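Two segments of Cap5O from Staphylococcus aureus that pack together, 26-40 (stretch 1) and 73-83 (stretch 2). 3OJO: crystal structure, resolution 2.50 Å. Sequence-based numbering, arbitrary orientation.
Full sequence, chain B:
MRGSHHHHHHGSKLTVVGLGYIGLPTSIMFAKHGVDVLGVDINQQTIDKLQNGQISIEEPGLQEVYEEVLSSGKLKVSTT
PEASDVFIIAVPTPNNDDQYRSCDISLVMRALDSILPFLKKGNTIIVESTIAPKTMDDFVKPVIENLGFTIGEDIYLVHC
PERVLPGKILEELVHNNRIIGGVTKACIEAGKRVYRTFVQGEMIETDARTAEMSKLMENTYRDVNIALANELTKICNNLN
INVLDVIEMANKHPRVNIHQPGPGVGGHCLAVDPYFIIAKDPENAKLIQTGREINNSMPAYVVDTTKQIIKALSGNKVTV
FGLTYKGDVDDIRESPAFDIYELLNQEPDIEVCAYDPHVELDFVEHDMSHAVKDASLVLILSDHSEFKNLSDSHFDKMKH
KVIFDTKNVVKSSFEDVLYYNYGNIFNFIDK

Stretch 1 (26-40) TSIMFAKHGVDVLGV
Stretch 2, residues 73-83: GKLKVSTTPEA

Stretch 1 runs from the last turns of a helix (26-32) through a short loop into strand 36-40, which pairs in parallel with strand 75-78 of stretch 2. Phi/psi is extended throughout both strands, from -83/109 at Asp 36 to -118/126 at Val 40 and from -114/112 at Leu 75 to -166/164 at Ser 78. The strand axes cross at 26°, in the register Val 37-Leu 75, Leu 38-Lys 76, Gly 39-Val 77 and Val 40-Ser 78, with CA-CA spacings of 4.5 to 5.2 Å. Four backbone hydrogen bonds form the ladder: Val 37 N to Lys 74 O (2.7 Å), Lys 76 N to Val 37 O (3.0 Å), Gly 39 N to Lys 76 O (2.8 Å) and, more bent at 137°, Ser 78 N to Gly 39 O (2.9 Å). The contact buries 711 Å², both sides summed; Val 37, Leu 38, Gly 39, Val 40 and Leu 75 are buried, whereas Lys 76 is exposed.

The helix runs at 146° to strand 75-78, over the face bearing Val 37, Leu 75 and Val 77. Leu 75, with chi1 t and chi2 p, fills the space between. Val 37 (t) sets CG1 3.7 Å from Leu 75 CD1. Ser 27 (m) points its CA-to-CB bond toward stretch 2, with CB 3.7 Å from Leu 75 CD1 and OG hydrogen-bonded elsewhere in the structure. The CA-to-CB bond of Ile 28 points away, yet its m,t side chain brings CG1 to 3.8 Å from Leu 75 CD2. The small Ala 31 allows close approach, its CB 4.0 Å from Leu 75 CB and 3.8 Å from Lys 74 CB. Gly 39 suits a crowded place: an ideal CB would lie 3.5 Å from Val 77 CG1 (m), which is tight, and 3.9 Å from Leu 75 CD1.

On the face bearing Leu 38 and Val 40, Leu 38 (chi1 t, chi2 off-well at -128°) leans toward the neighbouring strand and the segment after it. Its CD2 lies 3.3 Å from Lys 76 O and 3.8 Å from Ser 78 CB, while its CD1 is 3.6 Å from Thr 80 O and 3.9 Å from Glu 82 OE1. Val 40, also t, places CG2 3.7 Å from Pro 81 CA. Ser 78 (t) accepts a hydrogen bond at OG from Thr 80 N (3.2 Å). Lys 76 (m,m,t,p) starts on this face, but its end leads away.

Lys 74 (m,m,t,m) lays its aliphatic chain along the loop, with CE 3.7 Å from Gly 34 O and CD 3.3 Å from Asp 36 OD1. Its NZ stays 4.4 Å from Asp 36 OD1 (chi1 m), beyond a salt bridge. Gly 34 (88/5) and Gly 73 (76/10) adopt positive phi, which suits glycine; Gly 73 ends the preceding helix in a Schellman motif.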

# COMPACT_ATOMS: atom_id res chain seq x y z
N THR B 26 27.12 -15.95 -8.96
CA THR B 26 28.01 -15.00 -8.29
C THR B 26 29.46 -15.53 -8.29
O THR B 26 30.36 -14.77 -8.61
CB THR B 26 27.47 -14.66 -6.88
OG1 THR B 26 26.18 -14.06 -7.02
CG2 THR B 26 28.40 -13.76 -6.08
N SER B 27 29.68 -16.81 -7.91
CA SER B 27 31.00 -17.44 -7.94
C SER B 27 31.54 -17.40 -9.37
O SER B 27 32.68 -17.02 -9.59
CB SER B 27 30.91 -18.90 -7.50
OG SER B 27 30.24 -19.01 -6.26
N ILE B 28 30.68 -17.78 -10.34
CA ILE B 28 31.01 -17.81 -11.76
C ILE B 28 31.44 -16.40 -12.24
O ILE B 28 32.45 -16.28 -12.93
CB ILE B 28 29.86 -18.48 -12.59
CG1 ILE B 28 29.88 -20.01 -12.40
CG2 ILE B 28 29.91 -18.12 -14.10
CD1 ILE B 28 28.59 -20.76 -12.88
N MET B 29 30.71 -15.37 -11.81
CA MET B 29 30.94 -13.97 -12.15
C MET B 29 32.30 -13.40 -11.68
O MET B 29 33.00 -12.78 -12.48
CB MET B 29 29.78 -13.11 -11.66
CG MET B 29 29.74 -11.74 -12.29
SD MET B 29 29.90 -11.71 -14.10
CE MET B 29 28.28 -11.68 -14.56
N PHE B 30 32.67 -13.61 -10.40
CA PHE B 30 33.95 -13.13 -9.88
C PHE B 30 35.13 -13.85 -10.53
O PHE B 30 36.14 -13.21 -10.83
CB PHE B 30 34.00 -13.28 -8.36
CG PHE B 30 33.23 -12.25 -7.57
CD1 PHE B 30 33.79 -10.99 -7.31
CD2 PHE B 30 32.01 -12.56 -7.00
CE1 PHE B 30 33.11 -10.06 -6.51
CE2 PHE B 30 31.34 -11.63 -6.19
CZ PHE B 30 31.89 -10.39 -5.96
N ALA B 31 34.98 -15.19 -10.76
CA ALA B 31 35.99 -16.05 -11.40
C ALA B 31 36.21 -15.66 -12.86
O ALA B 31 37.34 -15.75 -13.35
CB ALA B 31 35.58 -17.50 -11.29
N LYS B 32 35.14 -15.19 -13.54
CA LYS B 32 35.13 -14.71 -14.93
C LYS B 32 36.01 -13.44 -15.04
O LYS B 32 36.50 -13.13 -16.13
CB LYS B 32 33.68 -14.38 -15.35
CG LYS B 32 33.47 -14.18 -16.85
CD LYS B 32 32.13 -13.54 -17.15
CE LYS B 32 32.01 -13.13 -18.61
NZ LYS B 32 31.70 -14.28 -19.50
N HIS B 33 36.20 -12.73 -13.91
CA HIS B 33 36.96 -11.48 -13.81
C HIS B 33 38.36 -11.64 -13.15
O HIS B 33 38.98 -10.65 -12.74
CB HIS B 33 36.09 -10.39 -13.15
CG HIS B 33 34.94 -9.96 -14.01
ND1 HIS B 33 34.97 -8.76 -14.70
CD2 HIS B 33 33.79 -10.60 -14.31
CE1 HIS B 33 33.84 -8.71 -15.39
NE2 HIS B 33 33.10 -9.79 -15.18
N GLY B 34 38.84 -12.88 -13.09
CA GLY B 34 40.17 -13.22 -12.58
C GLY B 34 40.34 -13.48 -11.09
O GLY B 34 41.48 -13.68 -10.64
N VAL B 35 39.24 -13.48 -10.32
CA VAL B 35 39.31 -13.74 -8.87
C VAL B 35 39.34 -15.26 -8.64
O VAL B 35 38.65 -15.99 -9.34
CB VAL B 35 38.16 -13.04 -8.11
CG1 VAL B 35 38.33 -13.17 -6.60
CG2 VAL B 35 38.04 -11.57 -8.50
N ASP B 36 40.18 -15.74 -7.68
CA ASP B 36 40.29 -17.16 -7.33
C ASP B 36 39.16 -17.44 -6.38
O ASP B 36 39.13 -16.91 -5.26
CB ASP B 36 41.66 -17.50 -6.70
CG ASP B 36 42.85 -17.05 -7.53
OD1 ASP B 36 42.88 -17.36 -8.74
OD2 ASP B 36 43.73 -16.35 -6.97
N VAL B 37 38.17 -18.21 -6.88
CA VAL B 37 36.93 -18.47 -6.18
C VAL B 37 36.81 -19.91 -5.72
O VAL B 37 36.93 -20.84 -6.51
CB VAL B 37 35.67 -18.02 -7.01
CG1 VAL B 37 34.40 -18.12 -6.19
CG2 VAL B 37 35.82 -16.60 -7.54
N LEU B 38 36.48 -20.07 -4.43
CA LEU B 38 36.16 -21.34 -3.84
C LEU B 38 34.65 -21.32 -3.55
O LEU B 38 34.17 -20.52 -2.74
CB LEU B 38 36.95 -21.59 -2.55
CG LEU B 38 37.02 -23.04 -2.00
CD1 LEU B 38 36.63 -23.15 -0.58
CD2 LEU B 38 36.60 -24.14 -2.95
N GLY B 39 33.91 -22.17 -4.26
CA GLY B 39 32.48 -22.34 -4.07
C GLY B 39 32.25 -23.36 -2.97
O GLY B 39 32.81 -24.46 -3.01
N VAL B 40 31.44 -23.00 -1.96
CA VAL B 40 31.13 -23.86 -0.84
C VAL B 40 29.64 -24.20 -0.77
O VAL B 40 28.81 -23.29 -0.71
CB VAL B 40 31.65 -23.28 0.51
CG1 VAL B 40 31.20 -24.12 1.70
CG2 VAL B 40 33.16 -23.15 0.49
N GLY B 73 40.73 -22.70 -14.07
CA GLY B 73 41.17 -23.01 -12.71
C GLY B 73 40.82 -21.93 -11.70
O GLY B 73 41.29 -21.98 -10.56
N LYS B 74 39.99 -20.94 -12.11
CA LYS B 74 39.56 -19.83 -11.25
C LYS B 74 38.45 -20.24 -10.26
O LYS B 74 38.41 -19.73 -9.14
CB LYS B 74 39.16 -18.59 -12.06
CG LYS B 74 40.34 -17.84 -12.69
CD LYS B 74 41.39 -17.34 -11.69
CE LYS B 74 42.60 -16.73 -12.37
NZ LYS B 74 43.44 -17.75 -13.09
N LEU B 75 37.59 -21.19 -10.68
CA LEU B 75 36.52 -21.68 -9.81
C LEU B 75 36.69 -23.14 -9.41
O LEU B 75 36.56 -24.05 -10.23
CB LEU B 75 35.11 -21.40 -10.41
CG LEU B 75 33.87 -21.85 -9.61
CD1 LEU B 75 33.76 -21.17 -8.27
CD2 LEU B 75 32.62 -21.61 -10.39
N LYS B 76 36.96 -23.34 -8.12
CA LYS B 76 37.08 -24.65 -7.50
C LYS B 76 35.92 -24.73 -6.53
O LYS B 76 35.48 -23.71 -6.01
CB LYS B 76 38.42 -24.83 -6.76
CG LYS B 76 39.67 -24.48 -7.58
CD LYS B 76 40.14 -25.60 -8.51
CE LYS B 76 41.32 -25.19 -9.37
NZ LYS B 76 42.48 -24.74 -8.55
N VAL B 77 35.43 -25.93 -6.28
CA VAL B 77 34.30 -26.18 -5.40
C VAL B 77 34.72 -27.10 -4.26
O VAL B 77 35.71 -27.81 -4.39
CB VAL B 77 33.02 -26.67 -6.16
CG1 VAL B 77 32.48 -25.64 -7.16
CG2 VAL B 77 33.19 -28.04 -6.80
N SER B 78 33.96 -27.07 -3.13
CA SER B 78 34.22 -27.86 -1.91
C SER B 78 32.97 -27.83 -0.98
O SER B 78 32.08 -26.99 -1.14
CB SER B 78 35.44 -27.31 -1.17
OG SER B 78 35.85 -28.13 -0.09
N THR B 79 32.93 -28.76 0.01
CA THR B 79 31.89 -28.83 1.04
C THR B 79 32.39 -28.09 2.30
O THR B 79 31.64 -27.90 3.26
CB THR B 79 31.58 -30.29 1.40
OG1 THR B 79 32.78 -30.95 1.80
CG2 THR B 79 30.86 -31.04 0.28
N THR B 80 33.66 -27.66 2.25
CA THR B 80 34.39 -27.02 3.34
C THR B 80 34.92 -25.63 2.93
O THR B 80 35.51 -25.51 1.86
CB THR B 80 35.55 -27.97 3.76
OG1 THR B 80 35.04 -29.28 4.01
CG2 THR B 80 36.31 -27.48 4.98
N PRO B 81 34.80 -24.60 3.79
CA PRO B 81 35.43 -23.32 3.46
C PRO B 81 36.94 -23.41 3.71
O PRO B 81 37.41 -24.36 4.33
CB PRO B 81 34.77 -22.33 4.45
CG PRO B 81 33.76 -23.11 5.20
CD PRO B 81 34.16 -24.53 5.11
N GLU B 82 37.68 -22.43 3.22
CA GLU B 82 39.12 -22.36 3.43
C GLU B 82 39.47 -20.87 3.59
O GLU B 82 38.63 -20.02 3.28
CB GLU B 82 39.91 -23.00 2.25
CG GLU B 82 39.65 -24.47 1.94
CD GLU B 82 40.15 -24.97 0.59
OE1 GLU B 82 40.40 -24.12 -0.30
OE2 GLU B 82 40.20 -26.20 0.40
N ALA B 83 40.67 -20.57 4.11
CA ALA B 83 41.14 -19.19 4.30
C ALA B 83 40.92 -18.38 3.03
O ALA B 83 41.18 -18.88 1.93
CB ALA B 83 42.62 -19.18 4.67